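PDB 4LGV: glucose-6-phosphate 1-dehydrogenase from Mycobacterium avium, which probably catalyses the NADP-linked oxidation of glucose 6-phosphate to 6-phosphogluconolactone, the first step of the oxidative pentose phosphate pathway. Local coordinates for residues Ser221-Met229 / Leu470-Gln478; Thr228-Glu236 / Phe336-Pro344. All blocks are in the same frame, centred on the assembly; numbering follows the deposited sequence.

Contact 1 of 2, residues Ser221-Met229 / Leu470-Gln478; sequences SISEIHITM and LVHGRHAWQ
Glu224 reaches from strand 222-230 to the backbone of the loop 470-478, and its carboxylate is the polar centre of the contact. CG stands anti to the backbone N (chi1 -175°) and the chain runs on extended, which carries the acid straight out from the strand. Along it, CB lies 4.0 Å from His475 CD2, and CD packs against the same ring edge. OE1, at the tip, takes two N-H groups: His475 N comes to its syn side at 3.1 Å, while His226 NE2, two residues further along Glu224's own strand, reaches the anti side at 2.8 Å. OE2 meets carbon instead, 3.2 Å from His475 CD2 near the plane of that ring, with the carboxylate turned 65° from it. Arg474 folds its CB and CD against the carboxylate, but its NH1 stays 4.0 Å from OE2, too far for a salt bridge, though its positive charge may still favour the ionised acid.

The bond to Glu224 at NE2 and a water at ND1, to which Gln478 N donates, together restrain the rotation of the His226 ring. The CE1 edge of the ring faces the carbonyl oxygen of His475, and the ring lies 4.7 Å from the six-membered ring of Trp477 between centroids, the planes 50° apart. A second water joins Ser223 OG to His475 NE2. Phe353 of the neighbouring strand 347-354 stacks on His475 and meets His226 edge-to-face, while Trp477 NE1 is held by Ala467 O.

Ser223 and Glu224 form a classic beta bulge opposite Phe353. The whole is a C-terminal loop packed across one face of the large mixed sheet of the C-terminal domain, gripped through Glu224, whose carboxylate is itself bonded by His226 in a His-carboxylate hydrogen bond.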
ATOM      1  N   SER A 221       4.889  -7.166   2.622  1.00 20.58           N
ATOM      2  CA  SER A 221       6.228  -7.335   2.089  1.00 20.58           C
ATOM      3  C   SER A 221       6.912  -8.575   2.634  1.00 20.64           C
ATOM      4  O   SER A 221       7.741  -9.151   1.958  1.00 20.87           O
ATOM      5  CB  SER A 221       7.083  -6.058   2.308  1.00 20.23           C
ATOM      6  OG  SER A 221       6.634  -4.950   1.520  1.00 20.58           O
ATOM      7  N   ILE A 222       6.630  -8.925   3.885  1.00 20.98           N
ATOM      8  CA  ILE A 222       7.394  -9.957   4.604  1.00 21.35           C
ATOM      9  C   ILE A 222       6.627 -11.257   4.513  1.00 22.17           C
ATOM     10  O   ILE A 222       5.436 -11.291   4.828  1.00 22.17           O
ATOM     11  CB  ILE A 222       7.549  -9.629   6.090  1.00 20.68           C
ATOM     12  CG1 ILE A 222       8.319  -8.330   6.339  1.00 20.69           C
ATOM     13  CG2 ILE A 222       8.200 -10.756   6.834  1.00 20.55           C
ATOM     14  CD1 ILE A 222       9.630  -8.233   5.632  1.00 21.15           C
ATOM     15  N   SER A 223       7.300 -12.319   4.066  1.00 23.29           N
ATOM     16  CA  SER A 223       6.641 -13.645   3.964  1.00 25.14           C
ATOM     17  C   SER A 223       6.884 -14.552   5.147  1.00 24.08           C
ATOM     18  O   SER A 223       6.035 -15.352   5.473  1.00 24.72           O
ATOM     19  CB  SER A 223       7.029 -14.424   2.716  1.00 26.69           C
ATOM     20  OG  SER A 223       8.395 -14.754   2.805  1.00 29.18           O
ATOM     21  N   GLU A 224       7.983 -14.365   5.830  1.00 23.46           N
ATOM     22  CA  GLU A 224       8.397 -15.295   6.843  1.00 24.60           C
ATOM     23  C   GLU A 224       9.468 -14.675   7.730  1.00 23.62           C
ATOM     24  O   GLU A 224      10.292 -13.900   7.243  1.00 24.62           O
ATOM     25  CB  GLU A 224       8.971 -16.531   6.138  1.00 26.31           C
ATOM     26  CG  GLU A 224       9.349 -17.685   7.014  1.00 27.97           C
ATOM     27  CD  GLU A 224       9.432 -18.985   6.203  1.00 29.57           C
ATOM     28  OE1 GLU A 224      10.248 -19.902   6.552  1.00 32.77           O
ATOM     29  OE2 GLU A 224       8.710 -19.083   5.209  1.00 30.36           O
ATOM     30  N   ILE A 225       9.518 -15.109   8.984  1.00 22.35           N
ATOM     31  CA  ILE A 225      10.529 -14.661   9.927  1.00 21.90           C
ATOM     32  C   ILE A 225      11.237 -15.842  10.579  1.00 22.96           C
ATOM     33  O   ILE A 225      10.576 -16.787  10.990  1.00 23.37           O
ATOM     34  CB  ILE A 225       9.880 -13.795  11.023  1.00 21.11           C
ATOM     35  CG1 ILE A 225       9.231 -12.558  10.389  1.00 20.28           C
ATOM     36  CG2 ILE A 225      10.930 -13.341  12.007  1.00 21.00           C
ATOM     37  CD1 ILE A 225       8.487 -11.647  11.301  1.00 19.65           C
ATOM     38  N   HIS A 226      12.572 -15.785  10.673  1.00 23.83           N
ATOM     39  CA  HIS A 226      13.362 -16.801  11.395  1.00 25.59           C
ATOM     40  C   HIS A 226      14.167 -16.121  12.491  1.00 26.36           C
ATOM     41  O   HIS A 226      14.878 -15.143  12.237  1.00 26.37           O
ATOM     42  CB  HIS A 226      14.371 -17.502  10.526  1.00 26.06           C
ATOM     43  CG  HIS A 226      13.784 -18.405   9.504  1.00 27.35           C
ATOM     44  ND1 HIS A 226      14.565 -19.127   8.630  1.00 29.06           N
ATOM     45  CD2 HIS A 226      12.501 -18.655   9.160  1.00 28.37           C
ATOM     46  CE1 HIS A 226      13.788 -19.839   7.828  1.00 30.18           C
ATOM     47  NE2 HIS A 226      12.529 -19.550   8.115  1.00 30.15           N
ATOM     48  N   ILE A 227      14.018 -16.616  13.702  1.00 26.80           N
ATOM     49  CA  ILE A 227      14.781 -16.126  14.834  1.00 28.55           C
ATOM     50  C   ILE A 227      15.754 -17.209  15.289  1.00 29.14           C
ATOM     51  O   ILE A 227      15.350 -18.340  15.566  1.00 29.56           O
ATOM     52  CB  ILE A 227      13.846 -15.755  15.979  1.00 29.52           C
ATOM     53  CG1 ILE A 227      13.032 -14.532  15.551  1.00 30.84           C
ATOM     54  CG2 ILE A 227      14.656 -15.479  17.222  1.00 29.80           C
ATOM     55  CD1 ILE A 227      11.994 -14.070  16.566  1.00 33.76           C
ATOM     56  N   THR A 228      17.026 -16.884  15.291  1.00 29.25           N
ATOM     57  CA  THR A 228      18.069 -17.835  15.665  1.00 30.73           C
ATOM     58  C   THR A 228      18.819 -17.295  16.848  1.00 30.79           C
ATOM     59  O   THR A 228      19.332 -16.175  16.808  1.00 29.55           O
ATOM     60  CB  THR A 228      19.065 -18.046  14.520  1.00 32.41           C
ATOM     61  OG1 THR A 228      18.412 -18.657  13.402  1.00 33.26           O
ATOM     62  CG2 THR A 228      20.214 -18.941  14.971  1.00 34.16           C
ATOM     63  N   MET A 229      18.880 -18.078  17.918  1.00 31.59           N
ATOM     64  CA  MET A 229      19.762 -17.786  19.022  1.00 31.95           C
ATOM     65  C   MET A 229      20.723 -18.953  19.242  1.00 32.61           C
ATOM     66  O   MET A 229      20.339 -19.999  19.750  1.00 31.48           O
ATOM     67  CB  MET A 229      19.011 -17.558  20.310  1.00 34.07           C
ATOM     68  CG  MET A 229      20.044 -17.477  21.431  1.00 37.06           C
ATOM     69  SD  MET A 229      19.305 -17.014  22.955  1.00 43.60           S
ATOM     70  CE  MET A 229      20.799 -16.856  23.912  1.00 40.58           C
ATOM     71  N   LEU A 470      10.898 -28.975  10.195  1.00 56.21           N
ATOM     72  CA  LEU A 470       9.989 -27.903  10.604  1.00 55.25           C
ATOM     73  C   LEU A 470       9.669 -26.872   9.503  1.00 53.32           C
ATOM     74  O   LEU A 470       8.540 -26.437   9.370  1.00 52.58           O
ATOM     75  CB  LEU A 470      10.634 -27.138  11.766  1.00 53.32           C
ATOM     76  CG  LEU A 470       9.762 -26.727  12.923  1.00 52.65           C
ATOM     77  CD1 LEU A 470       8.936 -27.913  13.362  1.00 54.64           C
ATOM     78  CD2 LEU A 470      10.589 -26.191  14.064  1.00 51.62           C
ATOM     79  N   VAL A 471      10.693 -26.502   8.744  1.00 52.88           N
ATOM     80  CA  VAL A 471      10.584 -25.489   7.707  1.00 53.65           C
ATOM     81  C   VAL A 471      10.454 -26.091   6.285  1.00 56.85           C
ATOM     82  O   VAL A 471      10.669 -25.396   5.294  1.00 54.71           O
ATOM     83  CB  VAL A 471      11.794 -24.518   7.773  1.00 52.46           C
ATOM     84  CG1 VAL A 471      11.882 -23.872   9.144  1.00 50.53           C
ATOM     85  CG2 VAL A 471      13.106 -25.228   7.447  1.00 53.49           C
ATOM     86  N   HIS A 472      10.062 -27.366   6.199  1.00 60.83           N
ATOM     87  CA  HIS A 472      10.097 -28.104   4.927  1.00 65.13           C
ATOM     88  C   HIS A 472       9.359 -27.491   3.733  1.00 63.07           C
ATOM     89  O   HIS A 472       9.943 -27.388   2.653  1.00 64.79           O
ATOM     90  CB  HIS A 472       9.857 -29.659   5.135  1.00 71.98           C
ATOM     91  CG  HIS A 472       8.566 -30.176   4.583  1.00 76.68           C
ATOM     92  ND1 HIS A 472       8.440 -30.796   3.351  1.00 81.19           N
ATOM     93  CD2 HIS A 472       7.331 -30.184   5.131  1.00 80.31           C
ATOM     94  CE1 HIS A 472       7.179 -31.153   3.170  1.00 83.78           C
ATOM     95  NE2 HIS A 472       6.487 -30.792   4.236  1.00 82.96           N
ATOM     96  N   GLY A 473       8.128 -27.033   3.901  1.00 60.99           N
ATOM     97  CA  GLY A 473       7.439 -26.288   2.824  1.00 59.82           C
ATOM     98  C   GLY A 473       7.697 -24.773   2.813  1.00 57.24           C
ATOM     99  O   GLY A 473       7.037 -24.024   2.083  1.00 57.41           O
ATOM    100  N   ARG A 474       8.696 -24.314   3.558  1.00 55.00           N
ATOM    101  CA  ARG A 474       8.963 -22.857   3.731  1.00 54.50           C
ATOM    102  C   ARG A 474      10.397 -22.519   3.353  1.00 52.05           C
ATOM    103  O   ARG A 474      10.968 -23.184   2.504  1.00 54.47           O
ATOM    104  CB  ARG A 474       8.678 -22.497   5.193  1.00 53.23           C
ATOM    105  CG  ARG A 474       7.209 -22.672   5.533  1.00 56.06           C
ATOM    106  CD  ARG A 474       6.527 -21.571   4.663  1.00 57.17           C
ATOM    107  NE  ARG A 474       5.081 -21.392   4.750  1.00 59.51           N
ATOM    108  CZ  ARG A 474       4.395 -20.336   4.293  1.00 62.15           C
ATOM    109  NH1 ARG A 474       4.985 -19.255   3.743  1.00 63.75           N
ATOM    110  NH2 ARG A 474       3.079 -20.334   4.452  1.00 62.83           N
ATOM    111  N   HIS A 475      10.971 -21.471   3.936  1.00 49.32           N
ATOM    112  CA  HIS A 475      12.367 -21.096   3.645  1.00 47.07           C
ATOM    113  C   HIS A 475      13.306 -21.897   4.492  1.00 44.49           C
ATOM    114  O   HIS A 475      13.082 -22.040   5.682  1.00 42.01           O
ATOM    115  CB  HIS A 475      12.583 -19.623   3.909  1.00 46.70           C
ATOM    116  CG  HIS A 475      11.918 -18.759   2.899  1.00 48.22           C
ATOM    117  ND1 HIS A 475      12.487 -18.493   1.671  1.00 48.89           N
ATOM    118  CD2 HIS A 475      10.708 -18.147   2.905  1.00 48.18           C
ATOM    119  CE1 HIS A 475      11.665 -17.723   0.980  1.00 49.62           C
ATOM    120  NE2 HIS A 475      10.583 -17.495   1.706  1.00 48.44           N
ATOM    121  N   ALA A 476      14.345 -22.426   3.869  1.00 44.14           N
ATOM    122  CA  ALA A 476      15.390 -23.127   4.602  1.00 44.74           C
ATOM    123  C   ALA A 476      16.050 -22.231   5.641  1.00 42.65           C
ATOM    124  O   ALA A 476      16.169 -21.024   5.452  1.00 41.70           O
ATOM    125  CB  ALA A 476      16.428 -23.668   3.631  1.00 47.11           C
ATOM    126  N   TRP A 477      16.449 -22.808   6.767  1.00 41.56           N
ATOM    127  CA  TRP A 477      17.299 -22.105   7.711  1.00 40.50           C
ATOM    128  C   TRP A 477      18.557 -21.653   6.966  1.00 41.10           C
ATOM    129  O   TRP A 477      19.200 -22.460   6.316  1.00 43.18           O
ATOM    130  CB  TRP A 477      17.713 -23.008   8.842  1.00 40.78           C
ATOM    131  CG  TRP A 477      16.587 -23.445   9.769  1.00 40.28           C
ATOM    132  CD1 TRP A 477      16.052 -24.679   9.837  1.00 41.49           C
ATOM    133  CD2 TRP A 477      15.938 -22.680  10.780  1.00 38.59           C
ATOM    134  NE1 TRP A 477      15.088 -24.733  10.798  1.00 40.73           N
ATOM    135  CE2 TRP A 477      14.982 -23.510  11.379  1.00 39.25           C
ATOM    136  CE3 TRP A 477      16.026 -21.369  11.189  1.00 37.14           C
ATOM    137  CZ2 TRP A 477      14.158 -23.087  12.398  1.00 38.13           C
ATOM    138  CZ3 TRP A 477      15.208 -20.957  12.213  1.00 36.47           C
ATOM    139  CH2 TRP A 477      14.311 -21.829  12.822  1.00 36.58           C
ATOM    140  N   GLN A 478      18.881 -20.368   7.051  1.00 39.77           N
ATOM    141  CA  GLN A 478      20.035 -19.798   6.363  1.00 40.20           C
ATOM    142  C   GLN A 478      21.227 -19.744   7.328  1.00 40.44           C
ATOM    143  O   GLN A 478      21.055 -19.793   8.563  1.00 40.37           O
ATOM    144  CB  GLN A 478      19.763 -18.356   5.923  1.00 39.04           C
ATOM    145  CG  GLN A 478      18.519 -18.143   5.082  1.00 38.57           C
ATOM    146  CD  GLN A 478      18.642 -18.728   3.694  1.00 40.00           C
ATOM    147  OE1 GLN A 478      19.546 -18.383   2.977  1.00 40.83           O
ATOM    148  NE2 GLN A 478      17.743 -19.650   3.332  1.00 41.21           N
TER
HETATM  149  O   HOH W   1       9.743 -15.098   0.253  1.00 27.63           O
HETATM  150  O   HOH W   2      17.498 -18.589   8.713  1.00 34.12           O

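Contact 2 of 2, residues Thr228-Glu236 / Phe336-Pro344; sequences TMAEDFGIE and FLRAGKALP
Glu231 and Lys341 form a salt bridge just beyond the ends of two parallel strands, with Lys341 NZ 2.8 Å from Glu231 OE1 on the syn side of the carboxylate. The two side chains run side by side in the same direction; a bend at chi2 (-73°) turns the lysine alongside the acid, and its CE also lies close to OE1. At the other end of the pairing Arg338 gives NE to Thr228 OG1 at 2.9 Å. This bond is nearly straight (171°), with the hydroxyl in the guanidinium plane; NH2 adds a weak bond to the same oxygen.

Between these side-chain links run the backbone bonds of parallel strands. Met229 uses both its N-H and its C=O toward strand 335-340, N to Arg338 O at 2.8 Å and O from Gly340 N, and Glu231 N continues the pattern to Gly340 O. Past the strands, Leu343 N reaches Glu231 O at 2.9 Å, and Ala342 N approaches Phe233 O from above its carbonyl plane; these bonds keep the two segments joined beyond the strand ends.

Packing fills in around this frame. Met229 CB meets Ala339 CB at 4.0 Å on the face covered by helix 246-264, where Val251 and Leu256 touch both residues. Ala230 CB lies 3.8 Å from Leu343 CD1. Further out, Asp232 CA brings a CA-H...O contact to Leu343 O, and Phe233 CE1 comes within 4.2 Å of Lys341 NZ, the two side chains crossing at a slant. Tyr457 OH binds Lys341 O, and Tyr300 OH binds Ile235 N.

Strands 222-230 and 335-340 are a parallel pair in the middle of the mixed, mostly antiparallel sheet of the C-terminal domain, the beta + alpha fold of glucose-6-phosphate dehydrogenases.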
ATOM      1  N   THR A 228      17.026 -16.884  15.291  1.00 29.25           N
ATOM      2  CA  THR A 228      18.069 -17.835  15.665  1.00 30.73           C
ATOM      3  C   THR A 228      18.819 -17.295  16.848  1.00 30.79           C
ATOM      4  O   THR A 228      19.332 -16.175  16.808  1.00 29.55           O
ATOM      5  CB  THR A 228      19.065 -18.046  14.520  1.00 32.41           C
ATOM      6  OG1 THR A 228      18.412 -18.657  13.402  1.00 33.26           O
ATOM      7  CG2 THR A 228      20.214 -18.941  14.971  1.00 34.16           C
ATOM      8  N   MET A 229      18.880 -18.078  17.918  1.00 31.59           N
ATOM      9  CA  MET A 229      19.762 -17.786  19.022  1.00 31.95           C
ATOM     10  C   MET A 229      20.723 -18.953  19.242  1.00 32.61           C
ATOM     11  O   MET A 229      20.339 -19.999  19.750  1.00 31.48           O
ATOM     12  CB  MET A 229      19.011 -17.558  20.310  1.00 34.07           C
ATOM     13  CG  MET A 229      20.044 -17.477  21.431  1.00 37.06           C
ATOM     14  SD  MET A 229      19.305 -17.014  22.955  1.00 43.60           S
ATOM     15  CE  MET A 229      20.799 -16.856  23.912  1.00 40.58           C
ATOM     16  N   ALA A 230      21.985 -18.745  18.896  1.00 32.12           N
ATOM     17  CA  ALA A 230      22.996 -19.787  19.003  1.00 32.18           C
ATOM     18  C   ALA A 230      24.087 -19.409  19.992  1.00 33.22           C
ATOM     19  O   ALA A 230      24.569 -18.260  20.015  1.00 34.18           O
ATOM     20  CB  ALA A 230      23.590 -20.055  17.641  1.00 31.77           C
ATOM     21  N   GLU A 231      24.450 -20.352  20.839  1.00 34.04           N
ATOM     22  CA  GLU A 231      25.632 -20.192  21.706  1.00 34.92           C
ATOM     23  C   GLU A 231      26.601 -21.347  21.386  1.00 35.41           C
ATOM     24  O   GLU A 231      26.180 -22.478  21.278  1.00 35.22           O
ATOM     25  CB  GLU A 231      25.212 -20.193  23.185  1.00 34.07           C
ATOM     26  CG  GLU A 231      24.364 -18.987  23.563  1.00 34.69           C
ATOM     27  CD  GLU A 231      23.820 -19.037  24.973  1.00 35.94           C
ATOM     28  OE1 GLU A 231      23.249 -20.065  25.372  1.00 39.02           O
ATOM     29  OE2 GLU A 231      23.998 -18.068  25.708  1.00 35.65           O
ATOM     30  N   ASP A 232      27.874 -21.027  21.222  1.00 37.67           N
ATOM     31  CA  ASP A 232      28.892 -22.005  20.829  1.00 40.84           C
ATOM     32  C   ASP A 232      29.578 -22.587  22.046  1.00 41.88           C
ATOM     33  O   ASP A 232      30.779 -22.788  22.040  1.00 43.68           O
ATOM     34  CB  ASP A 232      29.929 -21.397  19.854  1.00 42.32           C
ATOM     35  CG  ASP A 232      30.659 -20.156  20.409  1.00 42.32           C
ATOM     36  OD1 ASP A 232      30.271 -19.603  21.456  1.00 46.02           O
ATOM     37  OD2 ASP A 232      31.646 -19.728  19.781  1.00 42.85           O
ATOM     38  N   PHE A 233      28.818 -22.793  23.116  1.00 41.16           N
ATOM     39  CA  PHE A 233      29.351 -23.375  24.350  1.00 40.62           C
ATOM     40  C   PHE A 233      28.221 -24.167  25.010  1.00 40.75           C
ATOM     41  O   PHE A 233      27.034 -23.971  24.700  1.00 38.75           O
ATOM     42  CB  PHE A 233      29.925 -22.315  25.304  1.00 38.16           C
ATOM     43  CG  PHE A 233      29.037 -21.090  25.487  1.00 37.53           C
ATOM     44  CD1 PHE A 233      28.013 -21.088  26.428  1.00 37.14           C
ATOM     45  CD2 PHE A 233      29.222 -19.946  24.705  1.00 36.59           C
ATOM     46  CE1 PHE A 233      27.197 -19.989  26.608  1.00 36.51           C
ATOM     47  CE2 PHE A 233      28.410 -18.842  24.871  1.00 35.84           C
ATOM     48  CZ  PHE A 233      27.389 -18.851  25.826  1.00 35.90           C
ATOM     49  N   GLY A 234      28.618 -25.101  25.861  1.00 40.59           N
ATOM     50  CA  GLY A 234      27.696 -25.928  26.604  1.00 41.83           C
ATOM     51  C   GLY A 234      27.447 -25.292  27.959  1.00 43.88           C
ATOM     52  O   GLY A 234      27.595 -24.100  28.135  1.00 41.99           O
ATOM     53  N   ILE A 235      27.033 -26.103  28.908  1.00 49.94           N
ATOM     54  CA  ILE A 235      26.795 -25.673  30.280  1.00 56.18           C
ATOM     55  C   ILE A 235      28.093 -25.839  31.087  1.00 62.12           C
ATOM     56  O   ILE A 235      28.497 -26.955  31.412  1.00 61.39           O
ATOM     57  CB  ILE A 235      25.644 -26.512  30.871  1.00 59.99           C
ATOM     58  CG1 ILE A 235      24.364 -26.195  30.101  1.00 61.52           C
ATOM     59  CG2 ILE A 235      25.355 -26.157  32.304  1.00 60.31           C
ATOM     60  CD1 ILE A 235      24.031 -27.233  29.075  1.00 63.38           C
ATOM     61  N   GLU A 236      28.751 -24.721  31.391  1.00 72.67           N
ATOM     62  CA  GLU A 236      30.069 -24.732  32.072  1.00 73.97           C
ATOM     63  C   GLU A 236      29.917 -24.960  33.582  1.00 76.57           C
ATOM     64  O   GLU A 236      30.732 -25.640  34.200  1.00 81.65           O
ATOM     65  CB  GLU A 236      30.856 -23.429  31.807  1.00 73.57           C
ATOM     66  N   PHE A 336       9.492 -18.779  12.709  1.00 29.42           N
ATOM     67  CA  PHE A 336      10.246 -19.911  13.179  1.00 29.91           C
ATOM     68  C   PHE A 336      11.343 -19.423  14.117  1.00 30.05           C
ATOM     69  O   PHE A 336      12.022 -18.429  13.857  1.00 29.40           O
ATOM     70  CB  PHE A 336      10.859 -20.702  12.000  1.00 30.68           C
ATOM     71  CG  PHE A 336       9.834 -21.378  11.117  1.00 28.50           C
ATOM     72  CD1 PHE A 336       9.274 -22.571  11.494  1.00 29.29           C
ATOM     73  CD2 PHE A 336       9.453 -20.821   9.947  1.00 27.33           C
ATOM     74  CE1 PHE A 336       8.306 -23.196  10.713  1.00 29.37           C
ATOM     75  CE2 PHE A 336       8.517 -21.430   9.137  1.00 28.51           C
ATOM     76  CZ  PHE A 336       7.943 -22.634   9.514  1.00 29.06           C
ATOM     77  N   LEU A 337      11.541 -20.182  15.179  1.00 31.10           N
ATOM     78  CA  LEU A 337      12.494 -19.835  16.190  1.00 31.38           C
ATOM     79  C   LEU A 337      13.350 -21.054  16.549  1.00 33.42           C
ATOM     80  O   LEU A 337      12.821 -22.148  16.665  1.00 33.61           O
ATOM     81  CB  LEU A 337      11.729 -19.353  17.373  1.00 31.80           C
ATOM     82  CG  LEU A 337      12.527 -18.865  18.540  1.00 32.22           C
ATOM     83  CD1 LEU A 337      11.664 -17.845  19.281  1.00 31.41           C
ATOM     84  CD2 LEU A 337      12.932 -20.034  19.427  1.00 34.45           C
ATOM     85  N   ARG A 338      14.667 -20.847  16.669  1.00 31.85           N
ATOM     86  CA  ARG A 338      15.570 -21.878  17.120  1.00 32.63           C
ATOM     87  C   ARG A 338      16.568 -21.283  18.076  1.00 33.82           C
ATOM     88  O   ARG A 338      17.068 -20.159  17.883  1.00 33.13           O
ATOM     89  CB  ARG A 338      16.278 -22.572  15.975  1.00 32.36           C
ATOM     90  CG  ARG A 338      17.210 -21.700  15.183  1.00 32.33           C
ATOM     91  CD  ARG A 338      17.866 -22.474  14.048  1.00 31.62           C
ATOM     92  NE  ARG A 338      18.606 -21.552  13.182  1.00 32.07           N
ATOM     93  CZ  ARG A 338      19.419 -21.917  12.209  1.00 32.90           C
ATOM     94  NH1 ARG A 338      19.611 -23.199  11.957  1.00 34.21           N
ATOM     95  NH2 ARG A 338      20.067 -21.003  11.491  1.00 32.34           N
ATOM     96  N   ALA A 339      16.789 -22.008  19.164  1.00 34.27           N
ATOM     97  CA  ALA A 339      17.734 -21.594  20.200  1.00 33.96           C
ATOM     98  C   ALA A 339      18.435 -22.824  20.767  1.00 35.23           C
ATOM     99  O   ALA A 339      17.809 -23.852  20.982  1.00 35.87           O
ATOM    100  CB  ALA A 339      17.011 -20.858  21.286  1.00 32.21           C
ATOM    101  N   GLY A 340      19.732 -22.729  21.014  1.00 37.17           N
ATOM    102  CA  GLY A 340      20.425 -23.848  21.596  1.00 37.25           C
ATOM    103  C   GLY A 340      21.861 -23.685  22.007  1.00 36.35           C
ATOM    104  O   GLY A 340      22.567 -22.819  21.514  1.00 35.95           O
ATOM    105  N   LYS A 341      22.268 -24.561  22.926  1.00 36.53           N
ATOM    106  CA  LYS A 341      23.648 -24.667  23.410  1.00 36.76           C
ATOM    107  C   LYS A 341      24.490 -25.523  22.476  1.00 36.75           C
ATOM    108  O   LYS A 341      23.982 -26.397  21.779  1.00 36.20           O
ATOM    109  CB  LYS A 341      23.673 -25.319  24.794  1.00 36.03           C
ATOM    110  CG  LYS A 341      22.869 -24.563  25.836  1.00 35.54           C
ATOM    111  CD  LYS A 341      23.575 -23.277  26.268  1.00 35.02           C
ATOM    112  CE  LYS A 341      22.836 -22.638  27.416  1.00 34.75           C
ATOM    113  NZ  LYS A 341      23.434 -21.351  27.801  1.00 35.45           N
ATOM    114  N   ALA A 342      25.785 -25.258  22.488  1.00 38.65           N
ATOM    115  CA  ALA A 342      26.757 -26.036  21.729  1.00 41.76           C
ATOM    116  C   ALA A 342      26.427 -26.037  20.230  1.00 44.16           C
ATOM    117  O   ALA A 342      26.485 -27.077  19.553  1.00 47.46           O
ATOM    118  CB  ALA A 342      26.854 -27.462  22.274  1.00 40.81           C
ATOM    119  N   LEU A 343      26.109 -24.861  19.708  1.00 40.75           N
ATOM    120  CA  LEU A 343      25.902 -24.693  18.277  1.00 40.66           C
ATOM    121  C   LEU A 343      27.196 -24.125  17.698  1.00 41.26           C
ATOM    122  O   LEU A 343      28.100 -23.786  18.457  1.00 40.97           O
ATOM    123  CB  LEU A 343      24.680 -23.791  18.044  1.00 39.07           C
ATOM    124  CG  LEU A 343      23.350 -24.417  18.463  1.00 40.42           C
ATOM    125  CD1 LEU A 343      22.163 -23.612  17.937  1.00 39.51           C
ATOM    126  CD2 LEU A 343      23.189 -25.870  18.016  1.00 42.02           C
ATOM    127  N   PRO A 344      27.276 -23.961  16.369  1.00 41.17           N
ATOM    128  CA  PRO A 344      28.562 -23.590  15.789  1.00 43.00           C
ATOM    129  C   PRO A 344      29.077 -22.193  16.082  1.00 43.76           C
ATOM    130  O   PRO A 344      30.283 -21.961  15.972  1.00 44.60           O
ATOM    131  CB  PRO A 344      28.330 -23.730  14.282  1.00 42.84           C
ATOM    132  CG  PRO A 344      27.174 -24.654  14.164  1.00 44.37           C
ATOM    133  CD  PRO A 344      26.292 -24.284  15.327  1.00 43.38           C
TER

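Contacts 1 and 2 share Thr228 and Met229 and follow one strand, 222-230, with their centres about 17 Å apart. Contact 1 lays the loop 470-478 over the strand's earlier part, whereas contact 2 pairs its end with strand 335-340 within the sheet. The pairing continues between them: Ile227 N lies 2.7 Å from Phe336 O, and Ile227 O lies 2.8 Å from Arg338 N, both probable hydrogen bonds. Arg338 also bridges the two on the loop's side of the sheet, its NE 3.3 Å from Trp477 CE3 and its NH2 weakly bonded to Gln478 O. No ligand marks an active site at either contact.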